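Local atomic coordinates of SmhA (Serratia marcescens, PDB entry 7A27), a protein that probably acts as one of three components of Smh, a tripartite alpha-pore-forming toxin of Serratia marcescens. Residues P48-K53 against L148-A153; V52-Y57 against K278-Q283; D152-G157 against A272-A277. One frame throughout, in Å; residues are numbered along the deposited sequence.

In the fold
Helix 48-96 starts two of the three loops. Contact 1 closes the shorter one, joining residues 48-53 to 148-153 on helix 104-155, the next helix in the chain. Contact 2 starts from the same stretch and closes the longer one, reaching residues 278-283 on helix 272-299. The loops of contacts 1 and 2 cross. Contact 3 begins where contact 1 ends, on residues 152-157, and pairs them with 272-277. Its loop is nested inside that of contact 2, and its span holds the two-stranded sheet. The three centres are about 7 to 11 Å apart. Together they tie helices 48-96, 104-155 and 272-299 together at an end of the elongated molecule.

Contact 1. Residues P48-K53 against L148-A153; sequences PGLTVK and LNVIDA
Val150 points its two methyl groups at different partners, Leu50 and Lys53, and its first torsion decides which goes where. CG1 stands trans to the backbone N (chi1 168°) and is directed to Leu50. CG2 lies beside that N and faces Lys53. On the other helix the Lys53 chain turns at chi3 (67°), which brings its far end round to Val150.

Three side chains make up the contact. Leu50 CD1 lies 4.2 Å from Val150 CG1, an apolar contact at the tip of one leucine branch. Lys53 CE comes to 3.9 Å from Val150 CG2. Lys53 NZ is at the same distance, 3.9 Å, from Val150 CG2, so the end of the lysine chain lies across this methyl. The leucine and the lysine both run at a slant to the valine.

Packing is modest. The two segments bury 110 Å² together, and the nearest CA atoms, those of Lys53 and Val150, are 8.5 Å apart. Val150 supplies the largest share of that surface. Lys53 is exposed, so its chain forms the outer border of the contact. Leu50 lies further in and also touches Leu273 of helix 272-299. At the start of its helix, Thr51 OG1 is hydrogen-bonded to Asp47 O.

The two segments run antiparallel. They belong to consecutive helices, 48-96 and 104-155, and lie where the first begins and the second nears its end. This is the open end of a long helical hairpin, consistent with the long helical hairpins of ClyA-like alpha-pore-forming toxins.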
loop_
_atom_site.group_PDB
_atom_site.type_symbol
_atom_site.label_atom_id
_atom_site.label_comp_id
_atom_site.label_asym_id
_atom_site.label_seq_id
_atom_site.Cartn_x
_atom_site.Cartn_y
_atom_site.Cartn_z
ATOM N N PRO A 48 15.095 4.690 33.105
ATOM C CA PRO A 48 15.981 5.351 32.145
ATOM C C PRO A 48 16.348 4.437 30.956
ATOM O O PRO A 48 16.285 4.900 29.824
ATOM C CB PRO A 48 17.234 5.714 32.966
ATOM C CG PRO A 48 16.774 5.704 34.411
ATOM C CD PRO A 48 15.646 4.695 34.471
ATOM N N GLY A 49 16.680 3.171 31.246
ATOM C CA GLY A 49 17.136 2.151 30.275
ATOM C C GLY A 49 16.101 1.811 29.208
ATOM O O GLY A 49 16.505 1.669 28.037
ATOM N N LEU A 50 14.827 1.650 29.598
ATOM C CA LEU A 50 13.698 1.285 28.694
ATOM C C LEU A 50 13.167 2.544 27.998
ATOM O O LEU A 50 12.771 2.440 26.826
ATOM C CB LEU A 50 12.590 0.577 29.489
ATOM C CG LEU A 50 11.306 0.273 28.710
ATOM C CD1 LEU A 50 11.577 -0.683 27.544
ATOM C CD2 LEU A 50 10.224 -0.295 29.618
ATOM N N THR A 51 13.140 3.689 28.682
ATOM C CA THR A 51 12.695 4.981 28.097
ATOM C C THR A 51 13.511 5.242 26.822
ATOM O O THR A 51 12.878 5.542 25.788
ATOM C CB THR A 51 12.782 6.135 29.108
ATOM O OG1 THR A 51 11.896 5.879 30.201
ATOM C CG2 THR A 51 12.427 7.479 28.508
ATOM N N VAL A 52 14.843 5.082 26.865
ATOM C CA VAL A 52 15.738 5.349 25.692
ATOM C C VAL A 52 15.454 4.358 24.549
ATOM O O VAL A 52 15.613 4.781 23.393
ATOM C CB VAL A 52 17.242 5.394 26.052
ATOM C CG1 VAL A 52 17.566 6.590 26.944
ATOM C CG2 VAL A 52 17.769 4.097 26.653
ATOM N N LYS A 53 15.035 3.117 24.839
ATOM C CA LYS A 53 14.791 2.067 23.810
ATOM C C LYS A 53 13.493 2.386 23.059
ATOM O O LYS A 53 13.481 2.172 21.816
ATOM C CB LYS A 53 14.766 0.656 24.409
ATOM C CG LYS A 53 15.979 0.296 25.264
ATOM C CD LYS A 53 16.387 -1.164 25.334
ATOM C CE LYS A 53 16.902 -1.678 23.999
ATOM N NZ LYS A 53 17.847 -2.812 24.154
ATOM N N LEU A 148 10.642 -6.347 19.671
ATOM C CA LEU A 148 9.772 -7.435 20.213
ATOM C C LEU A 148 10.534 -8.221 21.287
ATOM O O LEU A 148 9.947 -8.445 22.339
ATOM C CB LEU A 148 9.274 -8.347 19.090
ATOM C CG LEU A 148 8.025 -7.852 18.369
ATOM C CD1 LEU A 148 7.785 -8.653 17.091
ATOM C CD2 LEU A 148 6.812 -7.917 19.289
ATOM N N ASN A 149 11.795 -8.582 21.042
ATOM C CA ASN A 149 12.657 -9.296 22.020
ATOM C C ASN A 149 12.808 -8.447 23.294
ATOM O O ASN A 149 13.065 -9.038 24.369
ATOM C CB ASN A 149 14.036 -9.639 21.453
ATOM C CG ASN A 149 13.991 -10.569 20.260
ATOM O OD1 ASN A 149 13.033 -11.312 20.073
ATOM N ND2 ASN A 149 15.029 -10.542 19.442
ATOM N N VAL A 150 12.670 -7.119 23.179
ATOM C CA VAL A 150 12.774 -6.161 24.321
ATOM C C VAL A 150 11.475 -6.225 25.136
ATOM O O VAL A 150 11.563 -6.291 26.386
ATOM C CB VAL A 150 13.107 -4.730 23.854
ATOM C CG1 VAL A 150 12.934 -3.700 24.963
ATOM C CG2 VAL A 150 14.502 -4.646 23.258
ATOM N N ILE A 151 10.318 -6.198 24.468
ATOM C CA ILE A 151 8.982 -6.285 25.133
ATOM C C ILE A 151 8.873 -7.648 25.820
ATOM O O ILE A 151 8.366 -7.710 26.960
ATOM C CB ILE A 151 7.825 -6.076 24.129
ATOM C CG1 ILE A 151 7.793 -4.636 23.615
ATOM C CG2 ILE A 151 6.486 -6.478 24.739
ATOM C CD1 ILE A 151 6.615 -4.308 22.724
ATOM N N ASP A 152 9.338 -8.695 25.138
ATOM C CA ASP A 152 9.200 -10.094 25.598
ATOM C C ASP A 152 10.011 -10.333 26.869
ATOM O O ASP A 152 9.435 -10.884 27.822
ATOM C CB ASP A 152 9.537 -11.108 24.509
ATOM C CG ASP A 152 8.526 -12.233 24.639
ATOM O OD1 ASP A 152 7.321 -11.918 24.393
ATOM O OD2 ASP A 152 8.910 -13.374 25.089
ATOM N N ALA A 153 11.278 -9.914 26.894
ATOM C CA ALA A 153 12.178 -10.028 28.069
ATOM C C ALA A 153 11.504 -9.409 29.301
ATOM O O ALA A 153 11.579 -10.006 30.373
ATOM C CB ALA A 153 13.503 -9.368 27.773
#

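Contact 2. Residues V52-Y57 against K278-Q283; sequences VKIKAY and KSVQAQ
Tyr57 donates its hydroxyl proton to Gln281, with Tyr57 OH 2.8 Å from Gln281 OE1. The donor lies in the carbonyl plane of the amide, and the C=O...donor angle is 155°. The ring and amide planes are 20° apart, nearly parallel but offset, with the amide oxygen standing off the plane of the ring. Val280 adds the apolar part. Its CG1 is 3.8 Å from Tyr57 CD2, and the same methyl is 4.1 Å from Tyr57 CE2. Tyrosine and valine lie alongside, pointing opposite ways. Further along, Ile54 CG2 meets Val280 CG2 at 4.4 Å. The two valine methyls are thus divided between tyrosine and isoleucine.

Torsions explain how the polar groups meet. The Tyr57 ring swings out trans to its backbone N (chi1 -177°) and spans the space between the helices. Gln281 bends at chi2, which turns its amide back towards the ring. The amide nitrogen has a second role: Gln281 NE2 makes a weak hydrogen bond to Gln285 OE1, one turn on. Phe147 of helix 104-155 stacks on the Tyr57 ring. All four touching residues are buried, and the hydrogen bond gives the buried phenol a partner beside the apolar contacts of Val280 and Ile54.

The axes of segments 52-57 and 278-283 approach to 10.8 Å, and both run in much the same direction. Helix 104-155 lies against this pair, with Met144 touching both Tyr57 and Gln281. Strand 230-237 packs on helix 272-299 through Tyr231, which touches Val280. Helix 160-188 also meets that helix, at Lys278 and Ala282.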
loop_
_atom_site.group_PDB
_atom_site.type_symbol
_atom_site.label_atom_id
_atom_site.label_comp_id
_atom_site.label_asym_id
_atom_site.label_seq_id
_atom_site.Cartn_x
_atom_site.Cartn_y
_atom_site.Cartn_z
ATOM N N VAL A 52 14.843 5.082 26.865
ATOM C CA VAL A 52 15.738 5.349 25.692
ATOM C C VAL A 52 15.454 4.358 24.549
ATOM O O VAL A 52 15.613 4.781 23.393
ATOM C CB VAL A 52 17.242 5.394 26.052
ATOM C CG1 VAL A 52 17.566 6.590 26.944
ATOM C CG2 VAL A 52 17.769 4.097 26.653
ATOM N N LYS A 53 15.035 3.117 24.839
ATOM C CA LYS A 53 14.791 2.067 23.810
ATOM C C LYS A 53 13.493 2.386 23.059
ATOM O O LYS A 53 13.481 2.172 21.816
ATOM C CB LYS A 53 14.766 0.656 24.409
ATOM C CG LYS A 53 15.979 0.296 25.264
ATOM C CD LYS A 53 16.387 -1.164 25.334
ATOM C CE LYS A 53 16.902 -1.678 23.999
ATOM N NZ LYS A 53 17.847 -2.812 24.154
ATOM N N ILE A 54 12.473 2.894 23.764
ATOM C CA ILE A 54 11.166 3.309 23.171
ATOM C C ILE A 54 11.381 4.561 22.306
ATOM O O ILE A 54 11.050 4.504 21.108
ATOM C CB ILE A 54 10.086 3.545 24.247
ATOM C CG1 ILE A 54 9.791 2.276 25.054
ATOM C CG2 ILE A 54 8.811 4.099 23.619
ATOM C CD1 ILE A 54 8.974 2.511 26.310
ATOM N N LYS A 55 11.904 5.651 22.883
ATOM C CA LYS A 55 12.177 6.928 22.163
ATOM C C LYS A 55 13.004 6.655 20.897
ATOM O O LYS A 55 12.700 7.277 19.871
ATOM C CB LYS A 55 12.918 7.928 23.056
ATOM C CG LYS A 55 12.066 8.620 24.112
ATOM C CD LYS A 55 12.854 9.565 25.009
ATOM C CE LYS A 55 12.011 10.240 26.077
ATOM N NZ LYS A 55 12.846 10.961 27.066
ATOM N N ALA A 56 14.010 5.772 20.966
ATOM C CA ALA A 56 14.907 5.406 19.839
ATOM C C ALA A 56 14.108 4.680 18.759
ATOM O O ALA A 56 14.313 4.995 17.581
ATOM C CB ALA A 56 16.052 4.543 20.307
ATOM N N TYR A 57 13.253 3.734 19.154
ATOM C CA TYR A 57 12.420 2.937 18.224
ATOM C C TYR A 57 11.367 3.844 17.588
ATOM O O TYR A 57 11.195 3.793 16.358
ATOM C CB TYR A 57 11.783 1.750 18.947
ATOM C CG TYR A 57 10.960 0.805 18.097
ATOM C CD1 TYR A 57 11.495 0.176 16.981
ATOM C CD2 TYR A 57 9.674 0.455 18.473
ATOM C CE1 TYR A 57 10.756 -0.730 16.239
ATOM C CE2 TYR A 57 8.925 -0.457 17.749
ATOM C CZ TYR A 57 9.466 -1.053 16.629
ATOM O OH TYR A 57 8.717 -1.954 15.932
ATOM N N LYS A 278 4.070 -1.266 24.155
ATOM C CA LYS A 278 3.082 -2.131 23.463
ATOM C C LYS A 278 2.279 -1.311 22.455
ATOM O O LYS A 278 2.077 -1.822 21.332
ATOM C CB LYS A 278 2.100 -2.778 24.445
ATOM C CG LYS A 278 2.632 -3.881 25.338
ATOM C CD LYS A 278 1.481 -4.733 25.895
ATOM C CE LYS A 278 1.723 -6.218 25.740
ATOM N NZ LYS A 278 2.071 -6.636 24.359
ATOM N N SER A 279 1.845 -0.104 22.853
ATOM C CA SER A 279 1.064 0.842 22.016
ATOM C C SER A 279 1.837 1.209 20.739
ATOM O O SER A 279 1.186 1.305 19.651
ATOM C CB SER A 279 0.713 2.079 22.770
ATOM O OG SER A 279 0.230 3.046 21.862
ATOM N N VAL A 280 3.153 1.438 20.873
ATOM C CA VAL A 280 4.067 1.819 19.755
ATOM C C VAL A 280 4.229 0.623 18.824
ATOM O O VAL A 280 4.085 0.811 17.600
ATOM C CB VAL A 280 5.444 2.298 20.256
ATOM C CG1 VAL A 280 6.446 2.441 19.124
ATOM C CG2 VAL A 280 5.328 3.609 21.004
ATOM N N GLN A 281 4.532 -0.549 19.397
ATOM C CA GLN A 281 4.785 -1.806 18.651
ATOM C C GLN A 281 3.547 -2.185 17.830
ATOM O O GLN A 281 3.737 -2.724 16.718
ATOM C CB GLN A 281 5.194 -2.910 19.621
ATOM C CG GLN A 281 5.246 -4.289 18.994
ATOM C CD GLN A 281 6.090 -4.337 17.744
ATOM O OE1 GLN A 281 6.987 -3.508 17.543
ATOM N NE2 GLN A 281 5.785 -5.317 16.901
ATOM N N ALA A 282 2.337 -1.924 18.339
ATOM C CA ALA A 282 1.075 -2.233 17.630
ATOM C C ALA A 282 1.017 -1.425 16.325
ATOM O O ALA A 282 0.597 -1.974 15.298
ATOM C CB ALA A 282 -0.096 -1.946 18.530
ATOM N N GLN A 283 1.425 -0.154 16.388
ATOM C CA GLN A 283 1.453 0.790 15.234
ATOM C C GLN A 283 2.563 0.368 14.261
ATOM O O GLN A 283 2.318 0.384 13.036
ATOM C CB GLN A 283 1.635 2.221 15.736
ATOM C CG GLN A 283 0.464 2.765 16.552
ATOM C CD GLN A 283 0.790 4.068 17.240
ATOM O OE1 GLN A 283 1.954 4.361 17.559
ATOM N NE2 GLN A 283 -0.248 4.869 17.455
#

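Contact 3. Residues D152-G157 against A272-A277; sequences DAIEQG and ALLSVA
Helices 104-155 and 272-299 pair antiparallel near one end of the helical bundle, where Leu274 packs against Ile154 and Glu155. Leu274 comes early in its helix, and its two partners lie in the last turns of theirs. The nearest CA atoms, those of Ile154 and Leu274, are 7.8 Å apart.

Leu274 supplies half of the 134 Å² buried here. Its side chain leaves trans to the backbone N (chi1 174°) and points its isobutyl fork at the other helix. Leu274 CD1 meets Ile154 CG2 at 3.9 Å. The other branch, CD2, is 4.2 Å from the same Ile154 CG2, so this one methyl faces both arms of the fork. Leu274 CD2 also reaches Glu155 CG, at 4.1 Å. Here the glutamate chain crosses the leucine at about a right angle.

Leu50 of helix 48-96 and Leu158 of the following loop also touch this contact. Leu50 meets Ile154, and Leu158 rests on Leu274.

Glu155 has two roles. Its CG methylene joins the apolar contact, while its extended chain carries the carboxylate on to Lys278, one turn beyond Leu274. There Glu155 OE2 and Lys278 NZ form a salt bridge. Between residues 152-157 and 272-277 the packing itself is aliphatic, and the charged pair with Lys278 lies just past the end of the second segment. The lysine probably favours the ionised form of the glutamate, which would add electrostatic attraction next to a small apolar interface.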
loop_
_atom_site.group_PDB
_atom_site.type_symbol
_atom_site.label_atom_id
_atom_site.label_comp_id
_atom_site.label_asym_id
_atom_site.label_seq_id
_atom_site.Cartn_x
_atom_site.Cartn_y
_atom_site.Cartn_z
ATOM N N ASP A 152 9.338 -8.695 25.138
ATOM C CA ASP A 152 9.200 -10.094 25.598
ATOM C C ASP A 152 10.011 -10.333 26.869
ATOM O O ASP A 152 9.435 -10.884 27.822
ATOM C CB ASP A 152 9.537 -11.108 24.509
ATOM C CG ASP A 152 8.526 -12.233 24.639
ATOM O OD1 ASP A 152 7.321 -11.918 24.393
ATOM O OD2 ASP A 152 8.910 -13.374 25.089
ATOM N N ALA A 153 11.278 -9.914 26.894
ATOM C CA ALA A 153 12.178 -10.028 28.069
ATOM C C ALA A 153 11.504 -9.409 29.301
ATOM O O ALA A 153 11.579 -10.006 30.373
ATOM C CB ALA A 153 13.503 -9.368 27.773
ATOM N N ILE A 154 10.837 -8.267 29.128
ATOM C CA ILE A 154 10.111 -7.538 30.211
ATOM C C ILE A 154 8.916 -8.381 30.669
ATOM O O ILE A 154 8.785 -8.583 31.906
ATOM C CB ILE A 154 9.678 -6.133 29.736
ATOM C CG1 ILE A 154 10.897 -5.261 29.422
ATOM C CG2 ILE A 154 8.729 -5.458 30.721
ATOM C CD1 ILE A 154 10.560 -3.995 28.682
ATOM N N GLU A 155 8.092 -8.859 29.719
ATOM C CA GLU A 155 6.850 -9.633 29.999
ATOM C C GLU A 155 7.180 -10.960 30.697
ATOM O O GLU A 155 6.439 -11.289 31.631
ATOM C CB GLU A 155 6.037 -9.858 28.724
ATOM C CG GLU A 155 5.232 -8.648 28.284
ATOM C CD GLU A 155 4.405 -8.847 27.008
ATOM O OE1 GLU A 155 4.538 -9.919 26.363
ATOM O OE2 GLU A 155 3.605 -7.943 26.656
ATOM N N GLN A 156 8.247 -11.664 30.291
ATOM C CA GLN A 156 8.667 -12.982 30.854
ATOM C C GLN A 156 8.954 -12.905 32.355
ATOM O O GLN A 156 9.065 -13.980 32.949
ATOM C CB GLN A 156 9.931 -13.540 30.188
ATOM C CG GLN A 156 9.705 -14.088 28.775
ATOM C CD GLN A 156 8.897 -15.366 28.674
ATOM O OE1 GLN A 156 8.397 -15.924 29.653
ATOM N NE2 GLN A 156 8.762 -15.842 27.453
ATOM N N GLY A 157 9.068 -11.706 32.932
ATOM C CA GLY A 157 9.376 -11.519 34.363
ATOM C C GLY A 157 8.208 -10.963 35.152
ATOM O O GLY A 157 8.422 -10.649 36.336
ATOM N N ALA A 272 3.339 1.020 33.479
ATOM C CA ALA A 272 2.929 2.144 32.607
ATOM C C ALA A 272 3.831 2.217 31.373
ATOM O O ALA A 272 3.315 2.401 30.255
ATOM C CB ALA A 272 3.028 3.408 33.415
ATOM N N LEU A 273 5.139 2.063 31.574
ATOM C CA LEU A 273 6.128 2.209 30.486
ATOM C C LEU A 273 5.993 1.038 29.509
ATOM O O LEU A 273 6.206 1.259 28.308
ATOM C CB LEU A 273 7.532 2.321 31.087
ATOM C CG LEU A 273 8.600 2.891 30.150
ATOM C CD1 LEU A 273 8.139 4.185 29.495
ATOM C CD2 LEU A 273 9.893 3.139 30.901
ATOM N N LEU A 274 5.646 -0.160 29.992
ATOM C CA LEU A 274 5.440 -1.342 29.110
ATOM C C LEU A 274 4.199 -1.084 28.254
ATOM O O LEU A 274 4.259 -1.380 27.051
ATOM C CB LEU A 274 5.283 -2.609 29.947
ATOM C CG LEU A 274 4.923 -3.877 29.172
ATOM C CD1 LEU A 274 6.044 -4.289 28.217
ATOM C CD2 LEU A 274 4.619 -5.017 30.143
ATOM N N SER A 275 3.127 -0.552 28.859
ATOM C CA SER A 275 1.867 -0.166 28.169
ATOM C C SER A 275 2.215 0.697 26.945
ATOM O O SER A 275 1.695 0.422 25.843
ATOM C CB SER A 275 0.928 0.555 29.109
ATOM O OG SER A 275 0.641 -0.234 30.262
ATOM N N VAL A 276 3.094 1.690 27.129
ATOM C CA VAL A 276 3.550 2.609 26.043
ATOM C C VAL A 276 4.246 1.771 24.962
ATOM O O VAL A 276 3.804 1.811 23.812
ATOM C CB VAL A 276 4.465 3.726 26.577
ATOM C CG1 VAL A 276 5.061 4.544 25.439
ATOM C CG2 VAL A 276 3.749 4.639 27.558
ATOM N N ALA A 277 5.276 1.013 25.338
ATOM C CA ALA A 277 6.064 0.150 24.430
ATOM C C ALA A 277 5.126 -0.698 23.557
ATOM O O ALA A 277 5.381 -0.783 22.339
ATOM C CB ALA A 277 7.015 -0.701 25.228
#